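Local structure of putative surface-anchored fimbrial subunit (Corynebacterium diphtheriae, 3HR6) at residues A[165-170]-A[258-263]; A[160-165]-A[346-351]. The protein forms the shaft of a surface pilus as the major pilin, a chain of tandem Ig-like modules that carries a bound calcium ion and a disulfide bond. One frame throughout, in Å; residues are numbered along the deposited sequence.

Contact 1: A[165-170]-A[258-263]; sequences ENVKYR and APVTKQ. With CA (calcium ion), chain B.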
ATOM      1  N   GLU A 165      -2.404 -14.409 -16.497  1.00 13.46           N
ATOM      2  CA  GLU A 165      -1.413 -14.970 -15.590  1.00 14.28           C
ATOM      3  C   GLU A 165      -1.539 -14.330 -14.192  1.00 14.55           C
ATOM      4  O   GLU A 165      -2.310 -13.414 -13.962  1.00 13.26           O
ATOM      5  CB  GLU A 165      -0.013 -14.656 -16.136  1.00 15.48           C
ATOM      6  CG  GLU A 165       0.290 -15.296 -17.502  1.00 15.88           C
ATOM      7  CD  GLU A 165       1.731 -15.794 -17.593  1.00 13.68           C
ATOM      8  OE1 GLU A 165       2.664 -15.028 -17.341  1.00 14.98           O
ATOM      9  OE2 GLU A 165       1.921 -16.965 -17.946  1.00 18.04           O
ATOM     10  N   ASN A 166      -0.748 -14.851 -13.266  1.00 13.48           N
ATOM     11  CA  ASN A 166      -0.691 -14.304 -11.938  1.00 14.32           C
ATOM     12  C   ASN A 166       0.489 -13.367 -11.720  1.00 13.82           C
ATOM     13  O   ASN A 166       1.571 -13.550 -12.254  1.00 13.62           O
ATOM     14  CB  ASN A 166      -0.603 -15.419 -10.920  1.00 14.02           C
ATOM     15  CG  ASN A 166      -1.760 -16.374 -11.002  1.00 14.44           C
ATOM     16  OD1 ASN A 166      -2.923 -15.981 -10.981  1.00 14.91           O
ATOM     17  ND2 ASN A 166      -1.449 -17.660 -11.138  1.00 22.10           N
ATOM     18  N   VAL A 167       0.219 -12.348 -10.913  1.00 13.30           N
ATOM     19  CA  VAL A 167       1.232 -11.463 -10.371  1.00 14.47           C
ATOM     20  C   VAL A 167       1.517 -11.920  -8.962  1.00 14.44           C
ATOM     21  O   VAL A 167       0.661 -12.514  -8.301  1.00 14.43           O
ATOM     22  CB  VAL A 167       0.782  -9.981 -10.414  1.00 14.69           C
ATOM     23  CG1 VAL A 167      -0.554  -9.706  -9.581  1.00 15.02           C
ATOM     24  CG2 VAL A 167       1.942  -9.007  -9.994  1.00 15.44           C
ATOM     25  N   LYS A 168       2.706 -11.604  -8.495  1.00 13.17           N
ATOM     26  CA  LYS A 168       3.077 -11.799  -7.098  1.00 12.97           C
ATOM     27  C   LYS A 168       3.571 -10.472  -6.552  1.00 13.22           C
ATOM     28  O   LYS A 168       4.280  -9.740  -7.225  1.00 13.60           O
ATOM     29  CB  LYS A 168       4.168 -12.846  -6.993  1.00 12.93           C
ATOM     30  CG  LYS A 168       4.671 -13.127  -5.578  1.00 12.24           C
ATOM     31  CD  LYS A 168       5.471 -14.412  -5.580  1.00 14.11           C
ATOM     32  CE  LYS A 168       6.218 -14.622  -4.347  1.00 17.55           C
ATOM     33  NZ  LYS A 168       7.030 -15.874  -4.437  1.00 20.56           N
ATOM     34  N   TYR A 169       3.134 -10.137  -5.348  1.00 13.15           N
ATOM     35  CA  TYR A 169       3.615  -8.967  -4.641  1.00 13.25           C
ATOM     36  C   TYR A 169       4.302  -9.353  -3.363  1.00 12.42           C
ATOM     37  O   TYR A 169       3.977 -10.345  -2.744  1.00 11.49           O
ATOM     38  CB  TYR A 169       2.492  -8.022  -4.328  1.00 13.33           C
ATOM     39  CG  TYR A 169       1.878  -7.364  -5.505  1.00 13.37           C
ATOM     40  CD1 TYR A 169       2.626  -6.547  -6.338  1.00 12.55           C
ATOM     41  CD2 TYR A 169       0.559  -7.560  -5.809  1.00 16.00           C
ATOM     42  CE1 TYR A 169       2.018  -5.924  -7.465  1.00 13.98           C
ATOM     43  CE2 TYR A 169      -0.043  -6.950  -6.873  1.00 16.22           C
ATOM     44  CZ  TYR A 169       0.705  -6.150  -7.708  1.00 12.79           C
ATOM     45  OH  TYR A 169       0.014  -5.611  -8.770  1.00 16.48           O
ATOM     46  N   ARG A 170       5.264  -8.541  -2.984  1.00 12.45           N
ATOM     47  CA  ARG A 170       6.063  -8.712  -1.780  1.00 11.29           C
ATOM     48  C   ARG A 170       6.083  -7.361  -1.081  1.00 11.18           C
ATOM     49  O   ARG A 170       6.424  -6.336  -1.684  1.00 12.07           O
ATOM     50  CB  ARG A 170       7.473  -9.132  -2.128  1.00 12.53           C
ATOM     51  CG  ARG A 170       8.369  -9.289  -0.960  1.00 11.63           C
ATOM     52  CD  ARG A 170       9.767  -9.511  -1.426  1.00 11.48           C
ATOM     53  NE  ARG A 170      10.643  -9.949  -0.359  1.00 14.09           N
ATOM     54  CZ  ARG A 170      11.346  -9.157   0.439  1.00 15.01           C
ATOM     55  NH1 ARG A 170      11.298  -7.834   0.309  1.00 16.53           N
ATOM     56  NH2 ARG A 170      12.133  -9.709   1.385  1.00 13.00           N
ATOM     57  N   ALA A 258      -1.925 -13.054  -7.072  1.00 13.48           N
ATOM     58  CA  ALA A 258      -3.306 -12.880  -7.515  1.00 13.14           C
ATOM     59  C   ALA A 258      -3.385 -12.914  -9.026  1.00 12.56           C
ATOM     60  O   ALA A 258      -2.427 -12.539  -9.697  1.00 14.88           O
ATOM     61  CB  ALA A 258      -3.851 -11.567  -7.004  1.00 14.88           C
ATOM     62  N   PRO A 259      -4.544 -13.334  -9.556  1.00 14.06           N
ATOM     63  CA  PRO A 259      -4.687 -13.362 -11.013  1.00 13.46           C
ATOM     64  C   PRO A 259      -4.885 -11.979 -11.631  1.00 12.48           C
ATOM     65  O   PRO A 259      -5.651 -11.145 -11.135  1.00 13.15           O
ATOM     66  CB  PRO A 259      -5.883 -14.280 -11.232  1.00 12.71           C
ATOM     67  CG  PRO A 259      -6.617 -14.304 -10.031  1.00 14.94           C
ATOM     68  CD  PRO A 259      -5.641 -14.030  -8.890  1.00 13.92           C
ATOM     69  N   VAL A 260      -4.163 -11.725 -12.703  1.00 12.03           N
ATOM     70  CA  VAL A 260      -4.390 -10.492 -13.458  1.00 11.15           C
ATOM     71  C   VAL A 260      -5.559 -10.790 -14.393  1.00 11.12           C
ATOM     72  O   VAL A 260      -5.384 -11.532 -15.344  1.00 10.59           O
ATOM     73  CB  VAL A 260      -3.125 -10.026 -14.228  1.00 10.64           C
ATOM     74  CG1 VAL A 260      -3.394  -8.759 -14.987  1.00 11.31           C
ATOM     75  CG2 VAL A 260      -1.943  -9.778 -13.274  1.00 11.73           C
ATOM     76  N   THR A 261      -6.722 -10.182 -14.176  1.00 12.33           N
ATOM     77  CA  THR A 261      -7.927 -10.631 -14.875  1.00 12.49           C
ATOM     78  C   THR A 261      -8.333  -9.731 -16.012  1.00 12.41           C
ATOM     79  O   THR A 261      -9.094 -10.162 -16.890  1.00 12.37           O
ATOM     80  CB  THR A 261      -9.157 -10.798 -13.960  1.00 14.18           C
ATOM     81  OG1 THR A 261      -9.681  -9.510 -13.599  1.00 15.96           O
ATOM     82  CG2 THR A 261      -8.799 -11.542 -12.699  1.00 16.30           C
ATOM     83  N   LYS A 262      -7.816  -8.503 -16.026  1.00 12.76           N
ATOM     84  CA  LYS A 262      -8.178  -7.594 -17.106  1.00 13.90           C
ATOM     85  C   LYS A 262      -7.173  -6.510 -17.250  1.00 13.17           C
ATOM     86  O   LYS A 262      -6.455  -6.166 -16.307  1.00 13.41           O
ATOM     87  CB  LYS A 262      -9.566  -7.016 -16.918  1.00 14.28           C
ATOM     88  CG  LYS A 262      -9.743  -6.205 -15.686  1.00 13.78           C
ATOM     89  CD  LYS A 262     -11.229  -6.007 -15.377  1.00 19.95           C
ATOM     90  CE  LYS A 262     -11.460  -5.140 -14.163  1.00 23.51           C
ATOM     91  NZ  LYS A 262     -12.949  -4.864 -13.987  1.00 26.71           N
ATOM     92  N   GLN A 263      -7.164  -5.930 -18.445  1.00 13.67           N
ATOM     93  CA  GLN A 263      -6.241  -4.871 -18.736  1.00 13.46           C
ATOM     94  C   GLN A 263      -6.705  -3.604 -18.022  1.00 12.96           C
ATOM     95  O   GLN A 263      -7.860  -3.173 -18.194  1.00 12.42           O
ATOM     96  CB  GLN A 263      -6.259  -4.589 -20.237  1.00 14.98           C
ATOM     97  CG  GLN A 263      -5.437  -3.372 -20.657  1.00 13.08           C
ATOM     98  CD  GLN A 263      -5.423  -3.208 -22.156  1.00 12.55           C
ATOM     99  OE1 GLN A 263      -4.467  -3.626 -22.852  1.00 13.72           O
ATOM    100  NE2 GLN A 263      -6.462  -2.607 -22.663  1.00 13.95           N
TER
HETATM  101 CA    CA B   1       4.857 -15.053 -16.030  1.00 20.60          CA
HETATM  102  O   HOH W   1      -5.391 -14.395 -14.749  1.00 16.73           O
HETATM  103  O   HOH W   2       4.250 -17.401 -16.999  1.00 17.28           O
HETATM  104  O   HOH W   3       2.956 -15.475 -14.255  1.00 15.65           O
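V167 and A258 form a hydrogen-bonded antiparallel pair where strands 166-174 and 251-259 meet in the sheet of an Ig-like, Cna-B-type module. V167 N gives its hydrogen to A258 O at 2.9 Å, and A258 N returns one to V167 O. Next comes the non-hydrogen-bonded pair of N166 and P259, whose CA atoms come within 4.2 Å while their side chains diverge. Beyond the end of strand 251-259, V260 N adds a third rung to E165 O at 2.8 Å; water 1 donates to V260 O and weakly to E165 O. N166 can be followed outward. Its CB rests against A258 O, CG passes toward P259, and OD1 ends 3.2 Å from P259 CA, near the CB of that ring. P259 N has no hydrogen to share, so this amide oxygen meets P259 by contact alone. V167 holds CG1 in the crowded position between backbone N and carbonyl carbon, where it touches V260 CG2 at 3.9 Å, the two side chains crossing at about a right angle. CB of E165 leaves the backbone away from the 258-263 segment; the chain bends at chi2 (-141°) and OE1 binds the calcium ion at 2.6 Å, with D153, D155, Q158 and G160 among the other ligands. OE2 instead accepts a hydrogen from metal-bound water 2, 2.6 Å away.

Contact 2: A[160-165]-A[346-351]; sequences GFSVGE and ISLDGK. With CA (calcium ion), chain B.
V163 and D349 bring two beta turns together, a type II turn from S162 to E165 and a type I' turn from L348 to K351. The single direct hydrogen bond runs from D349 N to V163 O at 2.8 Å. It is fairly straight at the hydrogen, but the donor stands above the carbonyl plane, about 50° out of it. Water 4 donates to the same V163 O and also to S347 O, 2.7 Å from each, so the V163 carbonyl is gripped twice and the turns gain a second, water-mediated link. Next to this bond V163 CG1 lies anti to the backbone N (chi1 170°) and reaches D349, meeting CB and CG at 3.7 Å each. D349 carries CG anti to its own backbone N (chi1 -152°), and its carboxylate is met by the valine methyl, OD1 nearer than OD2; the side chains cross obliquely. On the other flank L348 CD2 packs at 3.9 Å from S162 CB and almost as close to S162 OG, a hydroxyl that bonds to H368 N. G164, at positive phi, brings its CA to 4.0 Å from D349 CA, an approach with no room for a side chain on G164. The first turn is closed by E165 N bonding to S162 O, and the second by reciprocal backbone bonds between L348 and K351. S347 N bonds to Q158 OE1, tying the 346-351 segment to a residue of the calcium loop. The contact thus joins the loop between strands 148-152 and 166-174 to the loop between strands 327-333 and 354-355, while strand 361-375 lies against it through F161 on T371 and L348 on L364 and I367.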
ATOM      1  N   GLY A 160       6.671 -11.818 -17.456  1.00 12.81           N
ATOM      2  CA  GLY A 160       5.709 -10.906 -16.910  1.00 12.93           C
ATOM      3  C   GLY A 160       4.451 -11.543 -16.421  1.00 13.16           C
ATOM      4  O   GLY A 160       4.351 -12.808 -16.276  1.00 12.85           O
ATOM      5  N   PHE A 161       3.443 -10.681 -16.226  1.00 12.46           N
ATOM      6  CA  PHE A 161       2.130 -11.109 -15.754  1.00 12.57           C
ATOM      7  C   PHE A 161       1.075 -10.396 -16.566  1.00 12.03           C
ATOM      8  O   PHE A 161       0.271  -9.607 -16.082  1.00 12.26           O
ATOM      9  CB  PHE A 161       1.927 -10.924 -14.237  1.00 12.82           C
ATOM     10  CG  PHE A 161       2.675  -9.763 -13.633  1.00 13.83           C
ATOM     11  CD1 PHE A 161       2.109  -8.493 -13.575  1.00 12.31           C
ATOM     12  CD2 PHE A 161       3.935  -9.953 -13.073  1.00 13.20           C
ATOM     13  CE1 PHE A 161       2.797  -7.448 -13.003  1.00 12.50           C
ATOM     14  CE2 PHE A 161       4.592  -8.898 -12.492  1.00 14.11           C
ATOM     15  CZ  PHE A 161       4.037  -7.638 -12.502  1.00 12.92           C
ATOM     16  N   SER A 162       1.065 -10.724 -17.855  1.00 12.38           N
ATOM     17  CA  SER A 162       0.012 -10.248 -18.737  1.00 11.95           C
ATOM     18  C   SER A 162      -1.350 -10.815 -18.253  1.00 11.32           C
ATOM     19  O   SER A 162      -1.427 -11.800 -17.468  1.00 12.27           O
ATOM     20  CB  SER A 162       0.307 -10.731 -20.148  1.00 11.47           C
ATOM     21  OG  SER A 162       1.334 -10.000 -20.777  1.00 12.28           O
ATOM     22  N   VAL A 163      -2.426 -10.215 -18.694  1.00 12.86           N
ATOM     23  CA  VAL A 163      -3.758 -10.690 -18.369  1.00 13.40           C
ATOM     24  C   VAL A 163      -3.825 -12.192 -18.665  1.00 12.84           C
ATOM     25  O   VAL A 163      -3.430 -12.655 -19.731  1.00 13.86           O
ATOM     26  CB  VAL A 163      -4.857  -9.902 -19.196  1.00 13.84           C
ATOM     27  CG1 VAL A 163      -6.243 -10.562 -19.033  1.00 14.30           C
ATOM     28  CG2 VAL A 163      -4.853  -8.433 -18.739  1.00 13.48           C
ATOM     29  N   GLY A 164      -4.259 -12.952 -17.685  1.00 12.77           N
ATOM     30  CA  GLY A 164      -4.412 -14.375 -17.822  1.00 14.34           C
ATOM     31  C   GLY A 164      -3.377 -15.136 -17.018  1.00 13.87           C
ATOM     32  O   GLY A 164      -3.481 -16.357 -16.869  1.00 15.17           O
ATOM     33  N   GLU A 165      -2.404 -14.409 -16.497  1.00 13.46           N
ATOM     34  CA  GLU A 165      -1.413 -14.970 -15.590  1.00 14.28           C
ATOM     35  C   GLU A 165      -1.539 -14.330 -14.192  1.00 14.55           C
ATOM     36  O   GLU A 165      -2.310 -13.414 -13.962  1.00 13.26           O
ATOM     37  CB  GLU A 165      -0.013 -14.656 -16.136  1.00 15.48           C
ATOM     38  CG  GLU A 165       0.290 -15.296 -17.502  1.00 15.88           C
ATOM     39  CD  GLU A 165       1.731 -15.794 -17.593  1.00 13.68           C
ATOM     40  OE1 GLU A 165       2.664 -15.028 -17.341  1.00 14.98           O
ATOM     41  OE2 GLU A 165       1.921 -16.965 -17.946  1.00 18.04           O
ATOM     42  N   ILE A 346       2.752 -15.790 -27.632  1.00 12.04           N
ATOM     43  CA  ILE A 346       2.398 -15.106 -26.403  1.00 12.58           C
ATOM     44  C   ILE A 346       0.935 -15.302 -26.151  1.00 12.86           C
ATOM     45  O   ILE A 346       0.104 -15.128 -27.054  1.00 12.87           O
ATOM     46  CB  ILE A 346       2.829 -13.615 -26.476  1.00 12.58           C
ATOM     47  CG1 ILE A 346       4.349 -13.575 -26.486  1.00 12.54           C
ATOM     48  CG2 ILE A 346       2.202 -12.796 -25.335  1.00 12.28           C
ATOM     49  CD1 ILE A 346       4.959 -12.229 -26.869  1.00 12.53           C
ATOM     50  N   SER A 347       0.606 -15.674 -24.911  1.00 12.02           N
ATOM     51  CA  SER A 347      -0.778 -15.889 -24.503  1.00 13.17           C
ATOM     52  C   SER A 347      -1.330 -14.651 -23.802  1.00 13.13           C
ATOM     53  O   SER A 347      -0.672 -14.067 -22.941  1.00 13.40           O
ATOM     54  CB  SER A 347      -0.847 -17.126 -23.583  1.00 14.01           C
ATOM     55  OG  SER A 347      -2.152 -17.388 -23.189  1.00 19.24           O
ATOM     56  N   LEU A 348      -2.531 -14.242 -24.182  1.00 11.83           N
ATOM     57  CA  LEU A 348      -3.215 -13.107 -23.544  1.00 11.73           C
ATOM     58  C   LEU A 348      -4.633 -13.540 -23.220  1.00 12.41           C
ATOM     59  O   LEU A 348      -5.415 -13.884 -24.108  1.00 12.29           O
ATOM     60  CB  LEU A 348      -3.311 -11.846 -24.442  1.00 12.17           C
ATOM     61  CG  LEU A 348      -1.988 -11.360 -24.980  1.00 10.94           C
ATOM     62  CD1 LEU A 348      -2.110 -10.263 -26.074  1.00  9.85           C
ATOM     63  CD2 LEU A 348      -1.082 -10.840 -23.800  1.00 11.29           C
ATOM     64  N   ASP A 349      -4.959 -13.478 -21.937  1.00 13.06           N
ATOM     65  CA  ASP A 349      -6.221 -13.960 -21.411  1.00 14.19           C
ATOM     66  C   ASP A 349      -6.583 -15.354 -21.948  1.00 14.34           C
ATOM     67  O   ASP A 349      -7.708 -15.583 -22.361  1.00 14.91           O
ATOM     68  CB  ASP A 349      -7.314 -12.925 -21.731  1.00 14.99           C
ATOM     69  CG  ASP A 349      -8.434 -12.940 -20.733  1.00 16.74           C
ATOM     70  OD1 ASP A 349      -8.368 -13.660 -19.742  1.00 16.05           O
ATOM     71  OD2 ASP A 349      -9.426 -12.233 -20.955  1.00 18.71           O
ATOM     72  N   GLY A 350      -5.599 -16.274 -21.924  1.00 14.97           N
ATOM     73  CA  GLY A 350      -5.781 -17.644 -22.381  1.00 15.86           C
ATOM     74  C   GLY A 350      -5.931 -17.834 -23.882  1.00 15.55           C
ATOM     75  O   GLY A 350      -6.317 -18.936 -24.331  1.00 16.15           O
ATOM     76  N   LYS A 351      -5.641 -16.795 -24.682  1.00 15.03           N
ATOM     77  CA  LYS A 351      -5.683 -16.971 -26.125  1.00 15.73           C
ATOM     78  C   LYS A 351      -4.279 -16.852 -26.631  1.00 15.41           C
ATOM     79  O   LYS A 351      -3.561 -15.992 -26.173  1.00 15.09           O
ATOM     80  CB  LYS A 351      -6.557 -15.885 -26.781  1.00 15.20           C
ATOM     81  CG  LYS A 351      -7.970 -15.834 -26.285  1.00 18.62           C
ATOM     82  CD  LYS A 351      -8.722 -17.107 -26.609  1.00 22.77           C
ATOM     83  CE  LYS A 351     -10.211 -16.922 -26.417  1.00 25.18           C
ATOM     84  NZ  LYS A 351     -10.940 -18.000 -27.090  1.00 28.31           N
TER
HETATM   85 CA    CA B   1       4.857 -15.053 -16.030  1.00 20.60          CA
HETATM   86  O   HOH W   4      -1.322 -14.283 -20.290  1.00 17.93           O
HETATM   87  O   HOH W   2       4.250 -17.401 -16.999  1.00 17.28           O
HETATM   88  O   HOH W   3       2.956 -15.475 -14.255  1.00 15.65           O

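How the contacts relate
Contacts 1 and 2 have centres about 10 Å apart and share E165, where the type II turn of contact 2 passes into the strand pairing of contact 1. Along the chain, contact 1 is nested inside the loop closed by contact 2. A probable hydrogen bond of 3.0 Å joins G164 N to V260 O, and V163 CG2 packs 3.4 Å from K262 C and from Q263 N. Nearer the metal, N166 O meets F161 CB at 3.3 Å. One calcium ion serves both contacts: G160 O binds it at 2.3 Å alongside the shared glutamate, and metal-bound water 3 donates to N166 O, linking the ion to strand 166-174.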